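Cytosine deaminase (Klebsiella pneumoniae, PDB 4R85) catalyses the hydrolytic deamination of free cytosine-type bases such as 5-methylcytosine, probably using the iron(II) ion held in its amidohydrolase-fold active site. Local coordinates at residues Gly367-Asn379 with Gln387-Val399. Sequence-based numbering, arbitrary orientation.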
ATOM      1  N   GLY A 367      32.193 -15.351   5.174  1.00 24.18           N
ATOM      2  CA  GLY A 367      32.020 -16.733   5.577  1.00 27.61           C
ATOM      3  C   GLY A 367      30.609 -17.248   5.378  1.00 25.94           C
ATOM      4  O   GLY A 367      30.383 -18.454   5.374  1.00 28.36           O
ATOM      5  N   ARG A 368      29.659 -16.333   5.214  1.00 25.06           N
ATOM      6  CA  ARG A 368      28.254 -16.711   5.026  1.00 25.44           C
ATOM      7  C   ARG A 368      27.935 -16.940   3.543  1.00 25.73           C
ATOM      8  O   ARG A 368      28.695 -16.502   2.675  1.00 27.46           O
ATOM      9  CB  ARG A 368      27.333 -15.653   5.655  1.00 22.59           C
ATOM     10  CG  ARG A 368      27.621 -15.449   7.133  1.00 24.80           C
ATOM     11  CD  ARG A 368      26.481 -14.803   7.899  1.00 24.90           C
ATOM     12  NE  ARG A 368      26.890 -14.563   9.286  1.00 27.23           N
ATOM     13  CZ  ARG A 368      26.181 -13.886  10.183  1.00 34.20           C
ATOM     14  NH1 ARG A 368      25.000 -13.373   9.857  1.00 32.41           N
ATOM     15  NH2 ARG A 368      26.658 -13.718  11.412  1.00 36.11           N
ATOM     16  N   PRO A 369      26.828 -17.651   3.250  1.00 25.49           N
ATOM     17  CA  PRO A 369      26.467 -17.929   1.855  1.00 25.26           C
ATOM     18  C   PRO A 369      26.347 -16.660   1.021  1.00 22.42           C
ATOM     19  O   PRO A 369      25.851 -15.636   1.506  1.00 21.28           O
ATOM     20  CB  PRO A 369      25.095 -18.596   1.976  1.00 26.36           C
ATOM     21  CG  PRO A 369      25.102 -19.222   3.316  1.00 29.24           C
ATOM     22  CD  PRO A 369      25.901 -18.304   4.192  1.00 29.19           C
ATOM     23  N   ALA A 370      26.806 -16.735  -0.222  1.00 22.09           N
ATOM     24  CA  ALA A 370      26.710 -15.614  -1.147  1.00 24.15           C
ATOM     25  C   ALA A 370      25.296 -15.498  -1.713  1.00 26.33           C
ATOM     26  O   ALA A 370      25.063 -15.753  -2.898  1.00 25.58           O
ATOM     27  CB  ALA A 370      27.734 -15.759  -2.266  1.00 25.25           C
ATOM     28  N   ASN A 371      24.358 -15.129  -0.843  1.00 21.07           N
ATOM     29  CA  ASN A 371      22.986 -14.860  -1.222  1.00 19.98           C
ATOM     30  C   ASN A 371      22.714 -13.396  -0.938  1.00 21.17           C
ATOM     31  O   ASN A 371      22.729 -12.981   0.221  1.00 21.90           O
ATOM     32  CB  ASN A 371      22.019 -15.706  -0.387  1.00 22.26           C
ATOM     33  CG  ASN A 371      22.294 -17.196  -0.488  1.00 25.40           C
ATOM     34  OD1 ASN A 371      22.927 -17.664  -1.433  1.00 25.37           O
ATOM     35  ND2 ASN A 371      21.809 -17.953   0.491  1.00 24.02           N
ATOM     36  N   LEU A 372      22.470 -12.615  -1.984  1.00 18.97           N
ATOM     37  CA  LEU A 372      22.265 -11.184  -1.816  1.00 19.30           C
ATOM     38  C   LEU A 372      21.586 -10.527  -3.017  1.00 23.26           C
ATOM     39  O   LEU A 372      21.521 -11.105  -4.112  1.00 25.78           O
ATOM     40  CB  LEU A 372      23.600 -10.484  -1.524  1.00 20.75           C
ATOM     41  CG  LEU A 372      24.611 -10.377  -2.671  1.00 25.64           C
ATOM     42  CD1 LEU A 372      25.584  -9.241  -2.409  1.00 30.54           C
ATOM     43  CD2 LEU A 372      25.375 -11.675  -2.866  1.00 31.05           C
ATOM     44  N   LEU A 373      21.088  -9.315  -2.795  1.00 17.22           N
ATOM     45  CA  LEU A 373      20.417  -8.541  -3.824  1.00 19.24           C
ATOM     46  C   LEU A 373      21.083  -7.192  -3.993  1.00 23.28           C
ATOM     47  O   LEU A 373      21.704  -6.665  -3.062  1.00 27.34           O
ATOM     48  CB  LEU A 373      18.956  -8.282  -3.443  1.00 22.26           C
ATOM     49  CG  LEU A 373      18.087  -9.437  -2.954  1.00 25.33           C
ATOM     50  CD1 LEU A 373      16.712  -8.912  -2.576  1.00 18.95           C
ATOM     51  CD2 LEU A 373      17.979 -10.533  -4.008  1.00 26.63           C
ATOM     52  N   ILE A 374      20.951  -6.632  -5.183  1.00 18.00           N
ATOM     53  CA  ILE A 374      21.251  -5.225  -5.385  1.00 24.89           C
ATOM     54  C   ILE A 374      19.926  -4.513  -5.661  1.00 17.84           C
ATOM     55  O   ILE A 374      19.231  -4.842  -6.618  1.00 25.33           O
ATOM     56  CB  ILE A 374      22.234  -5.012  -6.542  1.00 24.24           C
ATOM     57  CG1 ILE A 374      23.587  -5.657  -6.211  1.00 27.06           C
ATOM     58  CG2 ILE A 374      22.400  -3.519  -6.831  1.00 28.36           C
ATOM     59  CD1 ILE A 374      24.559  -5.653  -7.353  1.00 22.98           C
ATOM     60  N   LEU A 375      19.570  -3.571  -4.793  1.00 17.46           N
ATOM     61  CA  LEU A 375      18.306  -2.837  -4.878  1.00 21.64           C
ATOM     62  C   LEU A 375      18.542  -1.480  -5.521  1.00 26.72           C
ATOM     63  O   LEU A 375      19.565  -0.855  -5.269  1.00 20.43           O
ATOM     64  CB  LEU A 375      17.753  -2.575  -3.485  1.00 21.19           C
ATOM     65  CG  LEU A 375      16.851  -3.523  -2.723  1.00 26.66           C
ATOM     66  CD1 LEU A 375      16.374  -2.802  -1.480  1.00 18.82           C
ATOM     67  CD2 LEU A 375      15.668  -3.959  -3.589  1.00 26.87           C
ATOM     68  N   ASP A 376      17.586  -1.010  -6.320  1.00 24.25           N
ATOM     69  CA  ASP A 376      17.717   0.280  -6.991  1.00 24.84           C
ATOM     70  C   ASP A 376      17.370   1.438  -6.048  1.00 27.27           C
ATOM     71  O   ASP A 376      16.434   2.203  -6.297  1.00 22.51           O
ATOM     72  CB  ASP A 376      16.839   0.323  -8.243  1.00 26.73           C
ATOM     73  CG  ASP A 376      17.146   1.514  -9.141  1.00 33.85           C
ATOM     74  OD1 ASP A 376      18.272   2.061  -9.065  1.00 30.96           O
ATOM     75  OD2 ASP A 376      16.253   1.896  -9.932  1.00 37.72           O
ATOM     76  N   ALA A 377      18.134   1.550  -4.966  1.00 24.54           N
ATOM     77  CA  ALA A 377      17.977   2.616  -3.982  1.00 22.94           C
ATOM     78  C   ALA A 377      19.228   2.630  -3.116  1.00 24.15           C
ATOM     79  O   ALA A 377      19.960   1.646  -3.087  1.00 26.51           O
ATOM     80  CB  ALA A 377      16.759   2.366  -3.130  1.00 19.40           C
ATOM     81  N   GLU A 378      19.472   3.726  -2.400  1.00 19.56           N
ATOM     82  CA  GLU A 378      20.724   3.861  -1.649  1.00 26.75           C
ATOM     83  C   GLU A 378      20.591   3.639  -0.139  1.00 24.83           C
ATOM     84  O   GLU A 378      21.597   3.541   0.561  1.00 28.32           O
ATOM     85  CB  GLU A 378      21.383   5.218  -1.920  1.00 27.37           C
ATOM     86  CG  GLU A 378      20.650   6.396  -1.314  1.00 33.21           C
ATOM     87  CD  GLU A 378      19.661   7.023  -2.271  1.00 43.02           C
ATOM     88  OE1 GLU A 378      18.899   6.272  -2.922  1.00 45.67           O
ATOM     89  OE2 GLU A 378      19.658   8.271  -2.377  1.00 47.66           O
ATOM     90  N   ASN A 379      19.358   3.577   0.356  1.00 18.25           N
ATOM     91  CA  ASN A 379      19.108   3.354   1.781  1.00 21.28           C
ATOM     92  C   ASN A 379      17.684   2.834   2.014  1.00 18.57           C
ATOM     93  O   ASN A 379      16.925   2.715   1.053  1.00 17.94           O
ATOM     94  CB  ASN A 379      19.411   4.617   2.613  1.00 22.14           C
ATOM     95  CG  ASN A 379      18.555   5.819   2.218  1.00 25.04           C
ATOM     96  OD1 ASN A 379      17.426   5.681   1.776  1.00 25.60           O
ATOM     97  ND2 ASN A 379      19.102   7.015   2.404  1.00 25.73           N
ATOM     98  N   GLN A 387       9.635   2.084  -3.808  1.00 20.10           N
ATOM     99  CA  GLN A 387       9.371   0.671  -4.074  1.00 22.57           C
ATOM    100  C   GLN A 387      10.466   0.126  -4.986  1.00 21.48           C
ATOM    101  O   GLN A 387      10.190  -0.381  -6.077  1.00 19.68           O
ATOM    102  CB  GLN A 387       7.983   0.489  -4.695  1.00 20.13           C
ATOM    103  CG  GLN A 387       6.843   0.861  -3.750  1.00 21.62           C
ATOM    104  CD  GLN A 387       6.652  -0.169  -2.655  1.00 20.97           C
ATOM    105  OE1 GLN A 387       6.128  -1.255  -2.899  1.00 18.71           O
ATOM    106  NE2 GLN A 387       7.100   0.155  -1.444  1.00 14.95           N
ATOM    107  N   ALA A 388      11.712   0.261  -4.529  1.00 20.83           N
ATOM    108  CA  ALA A 388      12.887   0.007  -5.363  1.00 20.44           C
ATOM    109  C   ALA A 388      12.885  -1.378  -5.999  1.00 20.06           C
ATOM    110  O   ALA A 388      12.611  -2.378  -5.341  1.00 19.46           O
ATOM    111  CB  ALA A 388      14.175   0.221  -4.560  1.00 17.39           C
ATOM    112  N   ARG A 389      13.192  -1.411  -7.289  1.00 20.56           N
ATOM    113  CA  ARG A 389      13.269  -2.651  -8.037  1.00 19.48           C
ATOM    114  C   ARG A 389      14.506  -3.446  -7.642  1.00 18.95           C
ATOM    115  O   ARG A 389      15.549  -2.875  -7.315  1.00 19.24           O
ATOM    116  CB  ARG A 389      13.289  -2.341  -9.535  1.00 26.79           C
ATOM    117  CG  ARG A 389      12.020  -1.649 -10.014  1.00 43.00           C
ATOM    118  CD  ARG A 389      12.263  -0.761 -11.229  1.00 54.30           C
ATOM    119  NE  ARG A 389      11.965  -1.432 -12.494  1.00 58.82           N
ATOM    120  CZ  ARG A 389      12.883  -1.973 -13.289  1.00 54.81           C
ATOM    121  NH1 ARG A 389      14.164  -1.930 -12.948  1.00 42.97           N
ATOM    122  NH2 ARG A 389      12.519  -2.559 -14.423  1.00 56.08           N
ATOM    123  N   VAL A 390      14.383  -4.766  -7.667  1.00 18.38           N
ATOM    124  CA  VAL A 390      15.528  -5.633  -7.448  1.00 19.48           C
ATOM    125  C   VAL A 390      16.248  -5.775  -8.774  1.00 22.99           C
ATOM    126  O   VAL A 390      15.706  -6.345  -9.729  1.00 19.90           O
ATOM    127  CB  VAL A 390      15.099  -7.018  -6.953  1.00 17.50           C
ATOM    128  CG1 VAL A 390      16.291  -7.975  -6.947  1.00 17.30           C
ATOM    129  CG2 VAL A 390      14.455  -6.910  -5.566  1.00 17.37           C
ATOM    130  N   LEU A 391      17.466  -5.247  -8.837  1.00 18.00           N
ATOM    131  CA  LEU A 391      18.206  -5.216 -10.087  1.00 19.43           C
ATOM    132  C   LEU A 391      18.987  -6.507 -10.317  1.00 24.37           C
ATOM    133  O   LEU A 391      19.170  -6.935 -11.453  1.00 25.59           O
ATOM    134  CB  LEU A 391      19.164  -4.027 -10.102  1.00 24.76           C
ATOM    135  CG  LEU A 391      18.528  -2.637 -10.102  1.00 25.51           C
ATOM    136  CD1 LEU A 391      19.612  -1.599 -10.249  1.00 24.88           C
ATOM    137  CD2 LEU A 391      17.492  -2.493 -11.219  1.00 21.88           C
ATOM    138  N   THR A 392      19.463  -7.109  -9.233  1.00 22.33           N
ATOM    139  CA  THR A 392      20.229  -8.343  -9.326  1.00 23.19           C
ATOM    140  C   THR A 392      19.923  -9.209  -8.120  1.00 21.65           C
ATOM    141  O   THR A 392      19.841  -8.713  -7.002  1.00 22.91           O
ATOM    142  CB  THR A 392      21.742  -8.062  -9.361  1.00 28.24           C
ATOM    143  OG1 THR A 392      22.026  -7.055 -10.342  1.00 33.83           O
ATOM    144  CG2 THR A 392      22.511  -9.329  -9.710  1.00 29.57           C
ATOM    145  N   SER A 393      19.715 -10.500  -8.354  1.00 19.90           N
ATOM    146  CA  SER A 393      19.589 -11.453  -7.266  1.00 20.64           C
ATOM    147  C   SER A 393      20.670 -12.496  -7.448  1.00 21.93           C
ATOM    148  O   SER A 393      20.775 -13.114  -8.508  1.00 20.12           O
ATOM    149  CB  SER A 393      18.214 -12.116  -7.256  1.00 20.92           C
ATOM    150  OG  SER A 393      18.070 -12.972  -6.133  1.00 20.56           O
ATOM    151  N   ILE A 394      21.479 -12.668  -6.410  1.00 20.22           N
ATOM    152  CA  ILE A 394      22.574 -13.623  -6.431  1.00 20.60           C
ATOM    153  C   ILE A 394      22.298 -14.693  -5.395  1.00 21.83           C
ATOM    154  O   ILE A 394      21.923 -14.394  -4.266  1.00 18.44           O
ATOM    155  CB  ILE A 394      23.922 -12.931  -6.149  1.00 20.03           C
ATOM    156  CG1 ILE A 394      24.223 -11.918  -7.255  1.00 20.87           C
ATOM    157  CG2 ILE A 394      25.054 -13.954  -6.048  1.00 20.72           C
ATOM    158  CD1 ILE A 394      25.463 -11.062  -7.001  1.00 24.95           C
ATOM    159  N   ARG A 395      22.457 -15.947  -5.789  1.00 25.81           N
ATOM    160  CA  ARG A 395      22.176 -17.053  -4.890  1.00 26.18           C
ATOM    161  C   ARG A 395      23.259 -18.105  -5.053  1.00 25.03           C
ATOM    162  O   ARG A 395      23.535 -18.542  -6.164  1.00 23.36           O
ATOM    163  CB  ARG A 395      20.807 -17.649  -5.202  1.00 26.77           C
ATOM    164  CG  ARG A 395      20.490 -18.893  -4.410  1.00 19.45           C
ATOM    165  CD  ARG A 395      19.047 -19.284  -4.606  1.00 24.00           C
ATOM    166  NE  ARG A 395      18.736 -20.549  -3.955  1.00 22.27           N
ATOM    167  CZ  ARG A 395      18.448 -20.664  -2.665  1.00 24.17           C
ATOM    168  NH1 ARG A 395      18.454 -19.590  -1.887  1.00 21.97           N
ATOM    169  NH2 ARG A 395      18.161 -21.852  -2.151  1.00 24.53           N
ATOM    170  N   HIS A 396      23.866 -18.497  -3.940  1.00 23.16           N
ATOM    171  CA  HIS A 396      25.005 -19.416  -3.955  1.00 25.02           C
ATOM    172  C   HIS A 396      26.113 -18.947  -4.910  1.00 27.43           C
ATOM    173  O   HIS A 396      26.775 -19.755  -5.562  1.00 27.63           O
ATOM    174  CB  HIS A 396      24.542 -20.843  -4.279  1.00 28.58           C
ATOM    175  CG  HIS A 396      23.482 -21.356  -3.354  1.00 33.74           C
ATOM    176  ND1 HIS A 396      22.644 -22.400  -3.684  1.00 40.33           N
ATOM    177  CD2 HIS A 396      23.124 -20.971  -2.105  1.00 32.27           C
ATOM    178  CE1 HIS A 396      21.815 -22.633  -2.682  1.00 38.84           C
ATOM    179  NE2 HIS A 396      22.086 -21.779  -1.710  1.00 34.65           N
ATOM    180  N   GLY A 397      26.303 -17.631  -4.991  1.00 26.16           N
ATOM    181  CA  GLY A 397      27.384 -17.059  -5.770  1.00 28.16           C
ATOM    182  C   GLY A 397      27.110 -16.874  -7.254  1.00 25.91           C
ATOM    183  O   GLY A 397      27.998 -16.466  -7.993  1.00 32.21           O
ATOM    184  N   LYS A 398      25.892 -17.172  -7.696  1.00 27.38           N
ATOM    185  CA  LYS A 398      25.543 -17.036  -9.110  1.00 32.46           C
ATOM    186  C   LYS A 398      24.376 -16.074  -9.286  1.00 31.83           C
ATOM    187  O   LYS A 398      23.469 -16.039  -8.461  1.00 28.35           O
ATOM    188  CB  LYS A 398      25.151 -18.390  -9.701  1.00 38.09           C
ATOM    189  CG  LYS A 398      26.229 -19.451  -9.625  1.00 45.48           C
ATOM    190  CD  LYS A 398      25.682 -20.801 -10.067  1.00 52.33           C
ATOM    191  CE  LYS A 398      26.732 -21.895  -9.958  1.00 57.86           C
ATOM    192  NZ  LYS A 398      26.150 -23.244 -10.226  1.00 60.04           N
ATOM    193  N   VAL A 399      24.389 -15.304 -10.367  1.00 30.68           N
ATOM    194  CA  VAL A 399      23.252 -14.440 -10.668  1.00 25.23           C
ATOM    195  C   VAL A 399      22.066 -15.281 -11.131  1.00 24.73           C
ATOM    196  O   VAL A 399      22.179 -16.039 -12.087  1.00 25.53           O
ATOM    197  CB  VAL A 399      23.588 -13.424 -11.768  1.00 30.10           C
ATOM    198  CG1 VAL A 399      22.405 -12.493 -11.990  1.00 26.15           C
ATOM    199  CG2 VAL A 399      24.837 -12.641 -11.403  1.00 33.21           C
TER
HETATM  200  O   HOH W   1      22.379 -21.170   1.578  1.00 42.01           O
HETATM  201  O   HOH W   2      13.557   1.161  -8.505  1.00 37.09           O
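Antiparallel strands 372-375 and 390-395, joined through helix 380-386, belong to the small beta domain beside the amidohydrolase barrel. Leu372 and Ile394 form a hydrogen-bonded pair, Ile394 N reaching Leu372 O at 2.8 Å. The ladder then shifts by one residue at a classic beta bulge, where Leu391 and Thr392 both face Ile374. At the other end Asn371 substitutes its side chain for a strand rung: OD1 accepts an almost straight bond from His396 N (2.8 Å, 176° at the hydrogen), with the amide turned 47° from the imidazole. This bond and Gly397 N to Ala370 O tie down the type I' turn Arg395-Lys398. One sheet face carries Leu372, Ile374, Thr392 and Ile394; its three aliphatic residues pack on Ile3, while Thr392 OG1 bonds Gln402. Leu372 CD2 lies alongside Ile394 CB at 3.8 Å. Strand 47-57 continues the sheet along the other edge of strand 372-375, and Leu373 and Leu375 touch its Phe52. On their face Leu375 CD2 meets Val390 CG2 (3.8 Å), and chi1 -176° swings Ser393 OG beside the carbonyl carbon, in van der Waals contact with Leu373 CD2 (3.2 Å). Asp376 lays CB against Leu391 CG at 3.9 Å; its OD1 forms a salt bridge with Arg46 NE, while OD2 accepts from a water that in turn accepts from Arg389 N. Mostly aliphatic side chains line both faces, and Ile374 O, shared by Leu391 N (2.9 Å) and, weakly, Thr392 N (3.5 Å), lets the pairing continue to Asp376 N and Arg389 O.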